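Local coordinates for protein transcriptional regulator (LacI family) (PDB 3G85) that probably acts as a LacI-family transcription factor that binds regulatory DNA through a domain absent from this construct, at residues I26-R32 against G224-R228; M114-A118 against I240-P244. All blocks are in the same frame, centred on the assembly; numbering follows the deposited sequence.

How the interactions relate
The centres of interactions 1 and 2 lie about 15 Å apart in a two-lobed periplasmic-binding-protein fold; both involve the lobe built on strands 219-224 and 239-242. Their segments alternate along the chain: 26-32, 114-118, 224-228, then 240-244. Interaction 1 spans the cleft, from helix 27-40 of the other lobe to the loop after strand 219-224. Interaction 2 is internal to the shared lobe and packs helix 111-124 on strand 239-242. The two join where strands 219-224 and 239-242 run side by side, and D242 forms salt bridges with R29 and R228. This links the lobe interface directly to the sheet; in LacI-family relatives, the cleft between the lobes receives the effector.

Interaction 1 (I26-R32 against G224-R228); sequences IISRFLR and GMNDR
R29 and R32 reach from the first turns of helix 27-40 to the loop 224-228. R32, which is exposed, forms a salt bridge with D227: NH2 lies 2.9 Å from OD2 of D227, with the guanidinium and carboxylate planes 75° apart, so one nitrogen meets one oxygen rather than two paired bonds. A bend at chi3 (-46°) turns the R32 guanidinium back to the aspartate. The other oxygen of D227, OD1, accepts from E229 N and caps helix 228-232, so each oxygen of the carboxylate has a partner.

R29 is buried. Its NH1 gives a weak but nearly straight hydrogen bond to M225 O (3.3 Å, 170°), which approaches the edge of the guanidinium near its plane, and its CD rests 3.2 Å from the same oxygen. Stronger partners lie beyond: NE binds E246 and NH2 binds D242. R228 NE comes within 3.9 Å of R29 NH2, and D242 binds both arginines, probably offsetting their like charges.

A water joins helix and loop, 3.0 Å from S28 OG and accepting from D227 N at 2.9 Å.

I26 supplies the apolar pair, CD1 with CB of selenomethionine M225 at 4.1 Å; its CG1 also lies 3.4 Å from the amide oxygen OD1 of N226.

Helix 27-40 follows strand 13-19, onto whose W18 I26 also packs, and helix 245-260 lies against I26, R29 and F30 through I245. From the other lobe, the loop leaves strand 219-224 and enters helix 228-232, with M225 reaching helix 140-155.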
loop_
_atom_site.group_PDB
_atom_site.type_symbol
_atom_site.label_atom_id
_atom_site.label_comp_id
_atom_site.label_asym_id
_atom_site.label_seq_id
_atom_site.Cartn_x
_atom_site.Cartn_y
_atom_site.Cartn_z
ATOM N N ILE A 26 7.602 1.313 -5.422
ATOM C CA ILE A 26 6.829 0.152 -5.016
ATOM C C ILE A 26 6.930 -0.976 -6.064
ATOM O O ILE A 26 6.744 -2.166 -5.763
ATOM C CB ILE A 26 5.351 0.512 -4.711
ATOM C CG1 ILE A 26 5.281 1.535 -3.578
ATOM C CG2 ILE A 26 4.593 -0.751 -4.264
ATOM C CD1 ILE A 26 3.874 2.198 -3.361
ATOM N N ILE A 27 7.282 -0.599 -7.292
ATOM C CA ILE A 27 7.247 -1.548 -8.393
ATOM C C ILE A 27 8.237 -2.703 -8.150
ATOM O O ILE A 27 7.986 -3.823 -8.553
ATOM C CB ILE A 27 7.408 -0.824 -9.756
ATOM C CG1 ILE A 27 6.669 -1.581 -10.892
ATOM C CG2 ILE A 27 8.845 -0.528 -10.053
ATOM C CD1 ILE A 27 7.447 -2.700 -11.503
ATOM N N SER A 28 9.292 -2.450 -7.381
ATOM C CA SER A 28 10.262 -3.495 -7.104
ATOM C C SER A 28 9.667 -4.723 -6.389
ATOM O O SER A 28 10.072 -5.853 -6.646
ATOM C CB SER A 28 11.447 -2.923 -6.311
ATOM O OG SER A 28 11.026 -2.497 -5.030
ATOM N N ARG A 29 8.722 -4.494 -5.483
ATOM C CA ARG A 29 8.092 -5.591 -4.743
ATOM C C ARG A 29 7.187 -6.414 -5.627
ATOM O O ARG A 29 7.063 -7.638 -5.468
ATOM C CB ARG A 29 7.276 -5.015 -3.579
ATOM C CG ARG A 29 8.178 -4.204 -2.585
ATOM C CD ARG A 29 7.367 -3.849 -1.354
ATOM N NE ARG A 29 7.114 -5.033 -0.536
ATOM C CZ ARG A 29 6.473 -4.999 0.632
ATOM N NH1 ARG A 29 5.973 -3.843 1.062
ATOM N NH2 ARG A 29 6.286 -6.112 1.325
ATOM N N PHE A 30 6.503 -5.727 -6.519
ATOM C CA PHE A 30 5.659 -6.419 -7.485
ATOM C C PHE A 30 6.506 -7.304 -8.396
ATOM O O PHE A 30 6.199 -8.483 -8.613
ATOM C CB PHE A 30 4.945 -5.393 -8.332
ATOM C CG PHE A 30 3.651 -4.960 -7.770
ATOM C CD1 PHE A 30 2.477 -5.585 -8.177
ATOM C CD2 PHE A 30 3.602 -3.913 -6.848
ATOM C CE1 PHE A 30 1.213 -5.162 -7.680
ATOM C CE2 PHE A 30 2.341 -3.469 -6.335
ATOM C CZ PHE A 30 1.150 -4.124 -6.752
ATOM N N LEU A 31 7.555 -6.717 -8.948
ATOM C CA LEU A 31 8.487 -7.468 -9.792
ATOM C C LEU A 31 9.103 -8.629 -9.001
ATOM O O LEU A 31 9.143 -9.756 -9.482
ATOM C CB LEU A 31 9.557 -6.524 -10.359
ATOM C CG LEU A 31 10.524 -7.148 -11.373
ATOM C CD1 LEU A 31 9.699 -7.708 -12.528
ATOM C CD2 LEU A 31 11.560 -6.140 -11.864
ATOM N N ARG A 32 9.566 -8.364 -7.780
ATOM C CA ARG A 32 10.154 -9.433 -6.971
ATOM C C ARG A 32 9.152 -10.543 -6.765
ATOM O O ARG A 32 9.489 -11.711 -6.944
ATOM C CB ARG A 32 10.644 -8.939 -5.613
ATOM C CG ARG A 32 11.471 -9.985 -4.903
ATOM C CD ARG A 32 11.839 -9.618 -3.472
ATOM N NE ARG A 32 12.340 -8.251 -3.326
ATOM C CZ ARG A 32 13.595 -7.854 -3.507
ATOM N NH1 ARG A 32 14.547 -8.722 -3.895
ATOM N NH2 ARG A 32 13.894 -6.560 -3.319
ATOM N N GLY A 224 4.081 -0.110 5.633
ATOM C CA GLY A 224 5.204 -0.563 4.795
ATOM C C GLY A 224 4.782 -0.723 3.355
ATOM O O GLY A 224 3.951 -1.577 3.032
HETATM N N MSE A 225 5.317 0.126 2.482
HETATM C CA MSE A 225 4.927 0.073 1.068
HETATM C C MSE A 225 6.109 -0.337 0.210
HETATM O O MSE A 225 5.941 -1.084 -0.757
HETATM C CB MSE A 225 4.389 1.431 0.597
HETATM C CG MSE A 225 3.328 1.988 1.516
HETATM SE SE MSE A 225 2.404 3.445 0.591
HETATM C CE MSE A 225 0.889 3.539 1.706
ATOM N N ASN A 226 7.285 0.210 0.532
ATOM C CA ASN A 226 8.512 -0.131 -0.188
ATOM C C ASN A 226 9.206 -1.324 0.468
ATOM O O ASN A 226 8.761 -1.847 1.498
ATOM C CB ASN A 226 9.475 1.074 -0.290
ATOM C CG ASN A 226 8.910 2.213 -1.160
ATOM O OD1 ASN A 226 8.351 1.988 -2.219
ATOM N ND2 ASN A 226 9.050 3.438 -0.687
ATOM N N ASP A 227 10.294 -1.761 -0.144
ATOM C CA ASP A 227 11.103 -2.879 0.343
ATOM C C ASP A 227 11.313 -2.877 1.880
ATOM O O ASP A 227 11.823 -1.922 2.435
ATOM C CB ASP A 227 12.435 -2.802 -0.421
ATOM C CG ASP A 227 13.267 -4.048 -0.314
ATOM O OD1 ASP A 227 13.411 -4.613 0.806
ATOM O OD2 ASP A 227 13.853 -4.414 -1.375
ATOM N N ARG A 228 10.878 -3.946 2.552
ATOM C CA ARG A 228 10.988 -4.108 4.012
ATOM C C ARG A 228 12.407 -3.865 4.587
ATOM O O ARG A 228 12.557 -3.488 5.766
ATOM C CB ARG A 228 10.569 -5.530 4.406
ATOM C CG ARG A 228 9.078 -5.865 4.213
ATOM C CD ARG A 228 8.828 -7.307 4.754
ATOM N NE ARG A 228 7.395 -7.595 4.794
ATOM C CZ ARG A 228 6.838 -8.812 4.680
ATOM N NH1 ARG A 228 7.613 -9.889 4.508
ATOM N NH2 ARG A 228 5.508 -8.946 4.736
HETATM O O HOH W 1 10.800 -0.577 -2.750
#

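Interaction 2 (M114-A118 against I240-P244)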
loop_
_atom_site.group_PDB
_atom_site.type_symbol
_atom_site.label_atom_id
_atom_site.label_comp_id
_atom_site.label_asym_id
_atom_site.label_seq_id
_atom_site.Cartn_x
_atom_site.Cartn_y
_atom_site.Cartn_z
HETATM N N MSE A 114 -5.085 -2.875 9.231
HETATM C CA MSE A 114 -3.703 -2.387 9.325
HETATM C C MSE A 114 -3.570 -1.121 10.179
HETATM O O MSE A 114 -2.694 -1.044 11.052
HETATM C CB MSE A 114 -3.135 -2.117 7.926
HETATM C CG MSE A 114 -2.966 -3.419 7.111
HETATM SE SE MSE A 114 -2.227 -3.005 5.360
HETATM C CE MSE A 114 -0.380 -2.612 5.883
ATOM N N GLY A 115 -4.412 -0.122 9.901
ATOM C CA GLY A 115 -4.440 1.102 10.730
ATOM C C GLY A 115 -4.733 0.764 12.181
ATOM O O GLY A 115 -4.112 1.284 13.126
ATOM N N GLU A 116 -5.715 -0.108 12.363
ATOM C CA GLU A 116 -6.053 -0.587 13.695
ATOM C C GLU A 116 -4.864 -1.197 14.444
ATOM O O GLU A 116 -4.647 -0.878 15.613
ATOM C CB GLU A 116 -7.210 -1.574 13.585
ATOM C CG GLU A 116 -7.733 -2.140 14.901
ATOM C CD GLU A 116 -8.919 -3.066 14.652
ATOM O OE1 GLU A 116 -8.754 -4.076 13.933
ATOM O OE2 GLU A 116 -10.019 -2.765 15.158
ATOM N N LYS A 117 -4.086 -2.081 13.809
ATOM C CA LYS A 117 -2.899 -2.620 14.469
ATOM C C LYS A 117 -1.906 -1.537 14.892
ATOM O O LYS A 117 -1.272 -1.683 15.933
ATOM C CB LYS A 117 -2.147 -3.629 13.578
ATOM C CG LYS A 117 -2.918 -4.874 13.187
ATOM C CD LYS A 117 -1.997 -5.882 12.456
ATOM C CE LYS A 117 -2.876 -6.915 11.735
ATOM N NZ LYS A 117 -2.076 -7.958 11.036
ATOM N N ALA A 118 -1.711 -0.503 14.061
ATOM C CA ALA A 118 -0.783 0.583 14.419
ATOM C C ALA A 118 -1.303 1.289 15.679
ATOM O O ALA A 118 -0.554 1.495 16.638
ATOM C CB ALA A 118 -0.626 1.559 13.273
ATOM N N ILE A 240 6.745 -1.485 11.383
ATOM C CA ILE A 240 5.790 -1.321 10.294
ATOM C C ILE A 240 4.588 -2.263 10.325
ATOM O O ILE A 240 4.623 -3.357 10.904
ATOM C CB ILE A 240 6.461 -1.504 8.905
ATOM C CG1 ILE A 240 6.938 -2.981 8.730
ATOM C CG2 ILE A 240 7.595 -0.489 8.685
ATOM C CD1 ILE A 240 7.518 -3.275 7.305
ATOM N N VAL A 241 3.521 -1.820 9.678
ATOM C CA VAL A 241 2.421 -2.694 9.332
ATOM C C VAL A 241 2.536 -2.823 7.795
ATOM O O VAL A 241 2.413 -1.835 7.056
ATOM C CB VAL A 241 1.039 -2.168 9.779
ATOM C CG1 VAL A 241 0.031 -3.323 9.609
ATOM C CG2 VAL A 241 1.100 -1.688 11.263
ATOM N N ASP A 242 2.877 -4.017 7.336
ATOM C CA ASP A 242 3.365 -4.173 5.967
ATOM C C ASP A 242 2.253 -4.554 5.035
ATOM O O ASP A 242 1.383 -5.373 5.376
ATOM C CB ASP A 242 4.477 -5.240 5.907
ATOM C CG ASP A 242 5.191 -5.274 4.572
ATOM O OD1 ASP A 242 5.565 -4.196 4.053
ATOM O OD2 ASP A 242 5.399 -6.394 4.030
ATOM N N ILE A 243 2.265 -3.952 3.856
ATOM C CA ILE A 243 1.413 -4.439 2.774
ATOM C C ILE A 243 2.247 -5.550 2.103
ATOM O O ILE A 243 3.254 -5.248 1.527
ATOM C CB ILE A 243 1.141 -3.374 1.741
ATOM C CG1 ILE A 243 0.519 -2.134 2.373
ATOM C CG2 ILE A 243 0.159 -3.914 0.688
ATOM C CD1 ILE A 243 0.195 -1.032 1.339
ATOM N N PRO A 244 1.798 -6.816 2.170
ATOM C CA PRO A 244 2.580 -7.984 1.693
ATOM C C PRO A 244 2.542 -8.124 0.164
ATOM O O PRO A 244 1.993 -9.093 -0.401
ATOM C CB PRO A 244 1.951 -9.162 2.448
ATOM C CG PRO A 244 0.442 -8.715 2.623
ATOM C CD PRO A 244 0.476 -7.185 2.729
#
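Selenomethionine M114, on helix 111-124, packs onto V241 of strand 239-242 as part of the alpha/beta layering of a periplasmic-binding-protein lobe, where helices cover a largely parallel sheet. The helix and strand segments run nearly antiparallel, 163° between their directions, with axes 8.7 Å apart.

The M114 side chain slides past V241 in the opposite direction. Its CB touches V241 CG1 at 3.8 Å, and CG keeps beside the same methyl. The selenium then comes to 4.1 Å from CG1 of I243, which it meets across its chain. Up to this atom the chain is extended; a bend at chi3 (74°) then swings CE over to the strand backbone. There the methyl lies 3.1 Å from V241 O and 3.3 Å from D242 O, and I243 CG1 lies 3.7 Å from the same methyl. CE also touches V241 CG1. The methyl thus abuts the strand, with both carbonyl oxygens and I243 CG1 on the same side of it, close packing without a hydrogen bond. I223 of strand 219-224 and R145 of helix 140-155 also touch this side chain.

One turn on, K117 and A118 complete the contact. K117 lays only its aliphatic part by V241 CG1, as its NZ goes on to a salt bridge with D273 and a hydrogen bond to G274 O. The second methyl of V241, CG2, faces the helix backbone, 4.2 Å from A118 CB, and sits beside the i to i+4 bond in which A118 N donates to M114 O.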